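Local structure of methionine gamma-lyase (Trichomonas vaginalis, 1E5E) at residues 220-223 and 228-231; 333-338 and 344-349. The protein belongs to the Cys/Met metabolism family of pyridoxal-phosphate-dependent enzymes and assembles as four copies of one chain. One frame throughout, in Å; residues are numbered along the deposited sequence.

Contact 1: residues 220-223 and 228-231; sequences GLIC and LLQQ
Two torsions set the meeting of Ile222 and Leu229. In Ile222 the methyl CG2 stands trans to the backbone N, with CG1 beside that N (chi1 -56°), which sends CG2 out toward the helix. In Leu229 chi1 is -89°, some way from the usual staggered value near -60°, and the fork of the side chain is carried over the strand. The result is a methyl facing a branch point: Ile222 CG2 lies 4.2 Å from Leu229 CG, and it is almost equally far from the two ends of the fork, 4.3 Å from Leu229 CD1 and 4.4 Å from Leu229 CD2. The two side chains run past one another from opposing backbones.

The second half of the contact is side chain against backbone. Leu229 CD2 rests 3.6 Å from Ile222 O and 3.9 Å from Cys223 C, covering the peptide chain as the strand nears its end. Cys223 joins through these main-chain atoms, since its CB points away from the helix. The evidence is thus of van der Waals packing, with 112 Å² buried in all, and Leu229 is the only residue of 228-231 that meets the strand segment.

Strand 220-224 runs directly into helix 226-241, so this is a local strand-to-helix packing at the antiparallel strand of the seven-stranded sheet, the hallmark of the large domain in fold-type I enzymes of this class. Ile222 also touches Ala89 and Thr93 of helix 86-97, while Leu229 reaches Ala79 and Val81 on the adjoining strand 79-83. Leu221 and Cys223 pack instead on helix 62-75, and backbone bonds tie the strand to 79-83 and 202-206.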
ATOM      1  N   GLY A 220      -9.174  15.512   0.083  1.00 15.94           N
ATOM      2  CA  GLY A 220     -10.205  16.501  -0.252  1.00 14.88           C
ATOM      3  C   GLY A 220     -10.601  16.397  -1.732  1.00 15.98           C
ATOM      4  O   GLY A 220      -9.910  15.798  -2.562  1.00 13.38           O
ATOM      5  N   LEU A 221     -11.767  16.961  -2.060  1.00 15.91           N
ATOM      6  CA  LEU A 221     -12.244  17.081  -3.430  1.00 15.39           C
ATOM      7  C   LEU A 221     -12.867  18.428  -3.723  1.00 15.77           C
ATOM      8  O   LEU A 221     -13.489  19.076  -2.894  1.00 14.15           O
ATOM      9  CB  LEU A 221     -13.321  16.011  -3.743  1.00 12.43           C
ATOM     10  CG  LEU A 221     -12.882  14.548  -3.516  1.00 12.90           C
ATOM     11  CD1 LEU A 221     -14.047  13.672  -3.069  1.00 10.81           C
ATOM     12  CD2 LEU A 221     -12.172  13.954  -4.734  1.00 11.10           C
ATOM     13  N   ILE A 222     -12.699  18.891  -4.962  1.00 15.78           N
ATOM     14  CA  ILE A 222     -13.195  20.126  -5.461  1.00 14.53           C
ATOM     15  C   ILE A 222     -13.993  19.834  -6.718  1.00 17.41           C
ATOM     16  O   ILE A 222     -13.432  19.047  -7.501  1.00 17.90           O
ATOM     17  CB  ILE A 222     -12.075  21.105  -5.847  1.00 16.42           C
ATOM     18  CG1 ILE A 222     -11.123  21.364  -4.681  1.00 13.63           C
ATOM     19  CG2 ILE A 222     -12.714  22.407  -6.359  1.00 13.08           C
ATOM     20  CD1 ILE A 222      -9.817  22.010  -5.106  1.00 13.93           C
ATOM     21  N   CYS A 223     -15.263  20.248  -6.793  1.00 14.79           N
ATOM     22  CA  CYS A 223     -16.055  19.851  -7.963  1.00 15.63           C
ATOM     23  C   CYS A 223     -16.689  21.105  -8.600  1.00 16.58           C
ATOM     24  O   CYS A 223     -17.215  21.936  -7.827  1.00 13.41           O
ATOM     25  CB  CYS A 223     -17.229  18.959  -7.545  1.00 16.85           C
ATOM     26  SG  CYS A 223     -16.734  17.539  -6.550  1.00 18.01           S
ATOM     27  N   LEU A 228     -12.804  26.947 -14.264  1.00 19.60           N
ATOM     28  CA  LEU A 228     -12.325  27.291 -12.936  1.00 18.45           C
ATOM     29  C   LEU A 228     -11.449  26.191 -12.345  1.00 16.68           C
ATOM     30  O   LEU A 228     -10.417  26.502 -11.774  1.00 16.77           O
ATOM     31  CB  LEU A 228     -13.462  27.638 -11.968  1.00 17.21           C
ATOM     32  CG  LEU A 228     -12.970  27.887 -10.531  1.00 19.13           C
ATOM     33  CD1 LEU A 228     -12.138  29.158 -10.398  1.00 17.64           C
ATOM     34  CD2 LEU A 228     -14.166  27.965  -9.576  1.00 20.49           C
ATOM     35  N   LEU A 229     -11.814  24.919 -12.473  1.00 15.91           N
ATOM     36  CA  LEU A 229     -11.000  23.866 -11.875  1.00 18.02           C
ATOM     37  C   LEU A 229      -9.666  23.697 -12.558  1.00 20.18           C
ATOM     38  O   LEU A 229      -8.671  23.346 -11.894  1.00 18.97           O
ATOM     39  CB  LEU A 229     -11.801  22.568 -11.843  1.00 17.84           C
ATOM     40  CG  LEU A 229     -12.616  22.452 -10.547  1.00 17.79           C
ATOM     41  CD1 LEU A 229     -13.652  23.558 -10.430  1.00 15.85           C
ATOM     42  CD2 LEU A 229     -13.273  21.087 -10.476  1.00 17.33           C
ATOM     43  N   GLN A 230      -9.611  24.065 -13.849  1.00 20.58           N
ATOM     44  CA  GLN A 230      -8.303  24.039 -14.515  1.00 22.31           C
ATOM     45  C   GLN A 230      -7.440  25.131 -13.908  1.00 21.25           C
ATOM     46  O   GLN A 230      -6.245  24.947 -13.638  1.00 19.54           O
ATOM     47  CB  GLN A 230      -8.555  24.088 -16.016  1.00 25.64           C
ATOM     48  CG  GLN A 230      -7.354  24.433 -16.868  1.00 32.14           C
ATOM     49  CD  GLN A 230      -6.255  23.400 -16.861  1.00 35.31           C
ATOM     50  OE1 GLN A 230      -6.427  22.241 -16.499  1.00 35.50           O
ATOM     51  NE2 GLN A 230      -5.037  23.798 -17.274  1.00 38.59           N
ATOM     52  N   GLN A 231      -8.018  26.279 -13.541  1.00 20.57           N
ATOM     53  CA  GLN A 231      -7.213  27.304 -12.884  1.00 22.65           C
ATOM     54  C   GLN A 231      -6.777  26.834 -11.496  1.00 21.69           C
ATOM     55  O   GLN A 231      -5.641  27.070 -11.044  1.00 19.66           O
ATOM     56  CB  GLN A 231      -7.932  28.655 -12.809  1.00 23.42           C
ATOM     57  CG  GLN A 231      -8.640  29.203 -14.031  0.50 25.70           C
ATOM     58  CD  GLN A 231      -9.550  30.387 -13.718  0.50 27.61           C
ATOM     59  OE1 GLN A 231     -10.733  30.455 -14.098  0.50 27.88           O
ATOM     60  NE2 GLN A 231      -9.006  31.342 -12.955  0.50 28.33           N
TER

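Contact 2: residues 333-338 and 344-349; sequences ITLAVS and SLIQHP. With PPJ (N-(hydroxy{3-hydroxy-2-methyl-5-[(phosphonooxy)methyl]pyridin-4-yl}methyl)norvaline), chain C.
Leu345 lies alongside Thr334, the two running in company off the same face of a pair of parallel strands. At its root, Leu345 CB is 4.0 Å from Thr334 O. CG stands trans to the carbonyl carbon (chi1 -69°), and from there the fork divides: Leu345 CD1 comes within 3.8 Å of Ser338 O, while Leu345 CD2 lies 3.6 Å from Thr334 CB and 4.2 Å from Ala336 CB.

The backbones of the two segments pair as well. Thr334 N gives a nearly straight bond to Ser344 O (3.0 Å, 169° at the hydrogen), and Ile346 N gives one of 2.8 Å to Thr334 O; a weak third runs from Ala336 N to Ile346 O. A water bridges Thr334 OG1 and Ser344 O. Thr34 OG1 of a neighbouring subunit hydrogen-bonds to Val337 O.

Beyond the pairing, Ser338 N donates to OXT of PPJ (2.7 Å, 144°), while Ser338 OG is bonded to Lys209. Arg373, whose NH1 also binds PPJ, belongs to the strand paired with Gln347. The chemistry implies a carboxylate held partly by main chain; the backbone pairing and the packing of Leu345 on Ser338 probably help to place this donor.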
ATOM      1  N   ILE A 333     -19.535   3.310  20.851  1.00 17.65           N
ATOM      2  CA  ILE A 333     -19.279   4.535  20.097  1.00 18.45           C
ATOM      3  C   ILE A 333     -17.853   4.995  20.436  1.00 19.43           C
ATOM      4  O   ILE A 333     -17.441   4.817  21.591  1.00 19.88           O
ATOM      5  CB  ILE A 333     -20.341   5.592  20.377  1.00 19.26           C
ATOM      6  CG1 ILE A 333     -21.670   4.966  19.888  1.00 21.90           C
ATOM      7  CG2 ILE A 333     -20.062   6.864  19.577  1.00 18.30           C
ATOM      8  CD1 ILE A 333     -22.888   5.483  20.583  1.00 24.85           C
ATOM      9  N   THR A 334     -17.104   5.433  19.445  1.00 17.36           N
ATOM     10  CA  THR A 334     -15.702   5.758  19.607  1.00 17.92           C
ATOM     11  C   THR A 334     -15.458   7.248  19.775  1.00 19.24           C
ATOM     12  O   THR A 334     -16.036   8.053  19.043  1.00 18.29           O
ATOM     13  CB  THR A 334     -14.916   5.253  18.361  1.00 17.41           C
ATOM     14  OG1 THR A 334     -15.044   3.813  18.323  1.00 18.09           O
ATOM     15  CG2 THR A 334     -13.437   5.579  18.469  1.00 15.12           C
ATOM     16  N   LEU A 335     -14.694   7.596  20.801  1.00 18.74           N
ATOM     17  CA  LEU A 335     -14.374   8.984  21.124  1.00 18.81           C
ATOM     18  C   LEU A 335     -13.145   9.427  20.341  1.00 17.75           C
ATOM     19  O   LEU A 335     -12.025   9.072  20.671  1.00 18.21           O
ATOM     20  CB  LEU A 335     -14.040   9.037  22.626  1.00 17.95           C
ATOM     21  CG  LEU A 335     -13.637  10.384  23.192  1.00 20.41           C
ATOM     22  CD1 LEU A 335     -14.742  11.416  22.996  1.00 17.43           C
ATOM     23  CD2 LEU A 335     -13.334  10.239  24.698  1.00 21.43           C
ATOM     24  N   ALA A 336     -13.329  10.229  19.333  1.00 17.57           N
ATOM     25  CA  ALA A 336     -12.270  10.717  18.479  1.00 17.72           C
ATOM     26  C   ALA A 336     -12.878  11.754  17.560  1.00 18.16           C
ATOM     27  O   ALA A 336     -14.110  11.694  17.392  1.00 19.89           O
ATOM     28  CB  ALA A 336     -11.826   9.497  17.611  1.00 17.93           C
ATOM     29  N   VAL A 337     -12.116  12.626  16.927  1.00 16.92           N
ATOM     30  CA  VAL A 337     -12.723  13.569  15.989  1.00 17.20           C
ATOM     31  C   VAL A 337     -12.817  12.852  14.633  1.00 19.04           C
ATOM     32  O   VAL A 337     -12.488  11.671  14.536  1.00 19.01           O
ATOM     33  CB  VAL A 337     -11.967  14.891  15.918  1.00 19.17           C
ATOM     34  CG1 VAL A 337     -11.895  15.514  17.327  1.00 17.27           C
ATOM     35  CG2 VAL A 337     -10.533  14.682  15.401  1.00 15.13           C
ATOM     36  N   SER A 338     -13.237  13.555  13.592  1.00 18.26           N
ATOM     37  CA  SER A 338     -13.532  12.991  12.307  1.00 18.73           C
ATOM     38  C   SER A 338     -14.973  12.464  12.307  1.00 17.68           C
ATOM     39  O   SER A 338     -15.645  12.521  13.339  1.00 18.19           O
ATOM     40  CB  SER A 338     -12.584  11.860  11.823  1.00 18.98           C
ATOM     41  OG  SER A 338     -12.664  11.913  10.392  1.00 19.27           O
ATOM     42  N   SER A 344     -19.139   4.261  14.453  1.00 18.75           N
ATOM     43  CA  SER A 344     -19.741   5.478  14.970  1.00 18.64           C
ATOM     44  C   SER A 344     -18.728   6.274  15.803  1.00 18.67           C
ATOM     45  O   SER A 344     -18.003   5.688  16.601  1.00 16.36           O
ATOM     46  CB  SER A 344     -20.954   5.106  15.828  1.00 17.88           C
ATOM     47  OG  SER A 344     -21.965   4.486  15.066  1.00 17.30           O
ATOM     48  N   LEU A 345     -18.673   7.574  15.551  1.00 16.84           N
ATOM     49  CA  LEU A 345     -17.671   8.424  16.204  1.00 17.71           C
ATOM     50  C   LEU A 345     -18.387   9.529  16.985  1.00 17.90           C
ATOM     51  O   LEU A 345     -19.382  10.055  16.468  1.00 17.38           O
ATOM     52  CB  LEU A 345     -16.708   9.060  15.179  1.00 15.95           C
ATOM     53  CG  LEU A 345     -15.747   8.076  14.480  1.00 19.60           C
ATOM     54  CD1 LEU A 345     -14.950   8.745  13.350  1.00 17.93           C
ATOM     55  CD2 LEU A 345     -14.774   7.466  15.485  1.00 17.88           C
ATOM     56  N   ILE A 346     -17.810  10.032  18.067  1.00 16.74           N
ATOM     57  CA  ILE A 346     -18.448  11.078  18.839  1.00 18.66           C
ATOM     58  C   ILE A 346     -17.424  12.038  19.419  1.00 20.09           C
ATOM     59  O   ILE A 346     -16.386  11.537  19.850  1.00 21.22           O
ATOM     60  CB  ILE A 346     -19.302  10.464  19.979  1.00 18.94           C
ATOM     61  CG1 ILE A 346     -20.321  11.484  20.525  1.00 15.65           C
ATOM     62  CG2 ILE A 346     -18.473   9.867  21.105  1.00 16.98           C
ATOM     63  CD1 ILE A 346     -21.268  10.812  21.512  1.00 15.70           C
ATOM     64  N   GLN A 347     -17.741  13.310  19.628  1.00 20.54           N
ATOM     65  CA  GLN A 347     -16.770  14.260  20.171  1.00 21.02           C
ATOM     66  C   GLN A 347     -17.478  15.501  20.726  1.00 23.59           C
ATOM     67  O   GLN A 347     -18.692  15.666  20.551  1.00 22.71           O
ATOM     68  CB  GLN A 347     -15.766  14.710  19.104  1.00 19.72           C
ATOM     69  CG  GLN A 347     -16.354  15.411  17.878  1.00 19.87           C
ATOM     70  CD  GLN A 347     -16.054  16.904  17.964  1.00 21.50           C
ATOM     71  OE1 GLN A 347     -15.201  17.356  18.734  1.00 21.02           O
ATOM     72  NE2 GLN A 347     -16.791  17.668  17.168  1.00 21.82           N
ATOM     73  N   HIS A 348     -16.668  16.376  21.320  1.00 24.06           N
ATOM     74  CA  HIS A 348     -17.215  17.540  22.020  1.00 24.85           C
ATOM     75  C   HIS A 348     -16.664  18.780  21.345  1.00 23.87           C
ATOM     76  O   HIS A 348     -15.502  19.124  21.584  1.00 25.04           O
ATOM     77  CB  HIS A 348     -16.771  17.424  23.497  1.00 24.96           C
ATOM     78  CG  HIS A 348     -17.172  18.642  24.286  1.00 26.80           C
ATOM     79  ND1 HIS A 348     -16.320  19.704  24.524  1.00 27.27           N
ATOM     80  CD2 HIS A 348     -18.382  18.996  24.808  1.00 27.00           C
ATOM     81  CE1 HIS A 348     -16.959  20.633  25.216  1.00 26.46           C
ATOM     82  NE2 HIS A 348     -18.206  20.216  25.410  1.00 26.83           N
ATOM     83  N   PRO A 349     -17.400  19.407  20.451  1.00 23.14           N
ATOM     84  CA  PRO A 349     -16.867  20.474  19.628  1.00 24.09           C
ATOM     85  C   PRO A 349     -16.201  21.640  20.325  1.00 26.00           C
ATOM     86  O   PRO A 349     -15.106  22.061  19.895  1.00 26.69           O
ATOM     87  CB  PRO A 349     -18.034  20.933  18.763  1.00 24.53           C
ATOM     88  CG  PRO A 349     -19.170  20.017  19.020  1.00 24.42           C
ATOM     89  CD  PRO A 349     -18.767  18.997  20.042  1.00 23.11           C
TER
HETATM   90  N1  PPJ C 405     -14.872  20.413   5.772  1.00 20.73           N
HETATM   91  C2  PPJ C 405     -15.651  19.840   6.713  1.00 20.37           C
HETATM   92  C6  PPJ C 405     -13.514  20.401   5.886  1.00 21.63           C
HETATM   93  C2A PPJ C 405     -17.004  20.143   6.943  1.00 18.06           C
HETATM   94  C3  PPJ C 405     -14.976  19.086   7.695  1.00 20.07           C
HETATM   95  O3  PPJ C 405     -15.732  18.659   8.670  1.00 18.32           O
HETATM   96  C4  PPJ C 405     -13.591  18.894   7.695  1.00 20.86           C
HETATM   97  C4A PPJ C 405     -13.014  18.118   8.745  1.00 22.62           C
HETATM   98  C5  PPJ C 405     -12.797  19.618   6.806  1.00 21.06           C
HETATM   99  N   PPJ C 405     -13.582  17.961   9.955  1.00 21.88           N
HETATM  100  C5A PPJ C 405     -11.400  19.386   6.592  1.00 19.42           C
HETATM  101  OP4 PPJ C 405     -11.247  18.274   5.951  1.00 19.64           O
HETATM  102  P   PPJ C 405      -9.857  17.564   6.267  1.00 17.93           P
HETATM  103  OP1 PPJ C 405      -9.831  16.290   5.308  1.00 18.71           O
HETATM  104  OP2 PPJ C 405      -9.819  17.165   7.774  1.00 18.37           O
HETATM  105  OP3 PPJ C 405      -8.621  18.510   5.937  1.00 18.41           O
HETATM  106  CA  PPJ C 405     -13.100  17.152  10.942  1.00 22.87           C
HETATM  107  CB  PPJ C 405     -11.674  17.127  11.300  1.00 22.76           C
HETATM  108  C   PPJ C 405     -13.929  17.122  12.104  1.00 21.53           C
HETATM  109  CG  PPJ C 405     -10.993  18.279  11.944  1.00 24.27           C
HETATM  110  CD  PPJ C 405     -10.855  18.005  13.366  1.00 23.92           C
HETATM  111  O   PPJ C 405     -14.959  17.889  12.121  1.00 21.82           O
HETATM  112  OXT PPJ C 405     -13.965  16.075  12.885  1.00 23.08           O
HETATM  113  O   HOH W   1     -17.286   2.997  17.217  1.00 17.75           O

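Contacts 1 and 2 belong to different sheets, the first to the seven-stranded one and the second to the five-stranded, and lie on opposite sides of the chain's centre. Their centres are 29 Å apart and their nearest atoms about 11 Å, without touching. PPJ relates them unequally. Contact 2 bears on it directly, through Val337 and Ser338 of the pocket, whereas the side chain of Ile222 in contact 1 stays about 11 Å away. The Ile222/Leu229 packing is therefore set back from the ligand, though Gly220 N of the same strand lies 5.3 Å from PPJ OP1; contact 2 lies partly in the pocket wall, beside a second subunit whose Tyr56 and Arg58 also bind PPJ.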